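Local coordinates for hemerythrin HHE cation binding domain protein (PDB 6TYJ) that binds metal ions, with zinc and iron(III) held among the histidine and acidic side chains of a hemerythrin-like helical bundle, at residues E32-N36 against S37-H41. Sequence-based numbering, arbitrary orientation.
Sequences EAPVN and SEERH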
loop_
_atom_site.group_PDB
_atom_site.type_symbol
_atom_site.label_atom_id
_atom_site.label_comp_id
_atom_site.label_asym_id
_atom_site.label_seq_id
_atom_site.Cartn_x
_atom_site.Cartn_y
_atom_site.Cartn_z
ATOM N N GLU A 32 -4.380 -17.885 1.641
ATOM C CA GLU A 32 -4.122 -19.296 1.878
ATOM C C GLU A 32 -4.562 -19.749 3.262
ATOM O O GLU A 32 -4.745 -20.958 3.467
ATOM C CB GLU A 32 -2.631 -19.604 1.698
ATOM C CG GLU A 32 -2.116 -19.584 0.266
ATOM C CD GLU A 32 -0.584 -19.594 0.210
ATOM O OE1 GLU A 32 0.055 -19.259 1.238
ATOM O OE2 GLU A 32 -0.019 -19.931 -0.857
ATOM N N ALA A 33 -4.736 -18.811 4.215
ATOM C CA ALA A 33 -5.122 -19.145 5.570
ATOM C C ALA A 33 -6.634 -19.376 5.648
ATOM O O ALA A 33 -7.402 -18.834 4.845
ATOM C CB ALA A 33 -4.710 -18.013 6.516
ATOM N N PRO A 34 -7.079 -20.235 6.555
ATOM C CA PRO A 34 -8.512 -20.546 6.631
ATOM C C PRO A 34 -9.312 -19.301 7.002
ATOM O O PRO A 34 -8.853 -18.457 7.773
ATOM C CB PRO A 34 -8.582 -21.619 7.726
ATOM C CG PRO A 34 -7.211 -22.252 7.738
ATOM C CD PRO A 34 -6.268 -21.069 7.451
ATOM N N VAL A 35 -10.526 -19.200 6.446
ATOM C CA VAL A 35 -11.363 -18.025 6.688
ATOM C C VAL A 35 -11.743 -17.959 8.159
ATOM O O VAL A 35 -12.156 -18.955 8.760
ATOM C CB VAL A 35 -12.605 -18.040 5.776
ATOM C CG1 VAL A 35 -13.567 -16.942 6.186
ATOM C CG2 VAL A 35 -12.197 -17.766 4.356
ATOM N N ASN A 36 -11.526 -16.779 8.768
ATOM C CA ASN A 36 -11.854 -16.486 10.161
ATOM C C ASN A 36 -10.879 -17.128 11.145
ATOM O O ASN A 36 -11.142 -17.122 12.357
ATOM C CB ASN A 36 -13.306 -16.863 10.503
ATOM C CG ASN A 36 -13.879 -16.033 11.660
ATOM O OD1 ASN A 36 -13.434 -14.908 11.923
ATOM N ND2 ASN A 36 -14.854 -16.582 12.357
ATOM N N SER A 37 -9.755 -17.661 10.668
ATOM C CA SER A 37 -8.739 -18.231 11.537
ATOM C C SER A 37 -7.954 -17.123 12.228
ATOM O O SER A 37 -7.883 -16.001 11.735
ATOM C CB SER A 37 -7.774 -19.126 10.745
ATOM O OG SER A 37 -7.079 -18.423 9.714
ATOM N N GLU A 38 -7.404 -17.460 13.399
ATOM C CA GLU A 38 -6.478 -16.560 14.102
ATOM C C GLU A 38 -5.366 -16.067 13.184
ATOM O O GLU A 38 -4.997 -14.879 13.201
ATOM C CB GLU A 38 -5.866 -17.297 15.296
ATOM C CG GLU A 38 -6.849 -17.784 16.325
ATOM C CD GLU A 38 -6.290 -18.878 17.239
ATOM O OE1 GLU A 38 -5.217 -19.466 16.957
ATOM O OE2 GLU A 38 -6.950 -19.158 18.253
ATOM N N GLU A 39 -4.796 -16.989 12.409
ATOM C CA GLU A 39 -3.712 -16.666 11.494
ATOM C C GLU A 39 -4.154 -15.650 10.456
ATOM O O GLU A 39 -3.435 -14.674 10.195
ATOM C CB GLU A 39 -3.219 -17.950 10.817
ATOM C CG GLU A 39 -2.084 -17.701 9.862
ATOM C CD GLU A 39 -1.713 -18.903 8.988
ATOM O OE1 GLU A 39 -2.326 -19.987 9.140
ATOM O OE2 GLU A 39 -0.806 -18.743 8.136
ATOM N N ARG A 40 -5.340 -15.839 9.874
ATOM C CA ARG A 40 -5.788 -14.920 8.830
ATOM C C ARG A 40 -6.045 -13.532 9.401
ATOM O O ARG A 40 -5.768 -12.522 8.741
ATOM C CB ARG A 40 -7.044 -15.445 8.130
ATOM C CG ARG A 40 -7.262 -14.774 6.767
ATOM C CD ARG A 40 -8.350 -15.548 6.006
ATOM N NE ARG A 40 -8.776 -14.839 4.810
ATOM C CZ ARG A 40 -8.913 -15.392 3.615
ATOM N NH1 ARG A 40 -8.657 -16.690 3.435
ATOM N NH2 ARG A 40 -9.307 -14.642 2.603
ATOM N N HIS A 41 -6.623 -13.459 10.604
ATOM C CA HIS A 41 -6.869 -12.147 11.207
ATOM C C HIS A 41 -5.573 -11.396 11.481
ATOM O O HIS A 41 -5.496 -10.182 11.235
ATOM C CB HIS A 41 -7.665 -12.294 12.505
ATOM C CG HIS A 41 -9.121 -12.612 12.295
ATOM N ND1 HIS A 41 -10.009 -11.709 11.751
ATOM C CD2 HIS A 41 -9.842 -13.725 12.573
ATOM C CE1 HIS A 41 -11.214 -12.254 11.697
ATOM N NE2 HIS A 41 -11.144 -13.469 12.203
#
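A33, in the tight loop joining helices 12-32 and 38-65 of the hemerythrin-like bundle, packs its CB on R40 CB at 3.8 Å. Its carbonyl O accepts from R40 NH1 at 2.9 Å, in the plane of the guanidinium. The extended R40 chain, with CG anti to the backbone N (chi1 -161°), reaches back along the loop to make this bond. P34 opens a type II beta turn that closes at S37. P34 O takes two bonds, from S37 OG at 2.6 Å and from S37 N at 3.1 Å. V35 lays CG2 over one face of the R40 guanidinium, off its centre, 3.8 Å from NH1. N36 turns its amide to H41, and OD1 accepts from NE2 at 2.7 Å. The bond meets the ring edge in plane, with the amide plane turned 73° from the ring. S37 is the N-cap of helix 38-65, and its OG accepts from R40 N at 3.1 Å. The buried R40 is held by A33 O, by a hydrogen bond from NE to Y100 OH and by a cation-pi contact with W104. The S37 hydroxyl both donates and accepts, coupling the turn to the helix start. The N36 bond is consistent with a proton on H41 NE2.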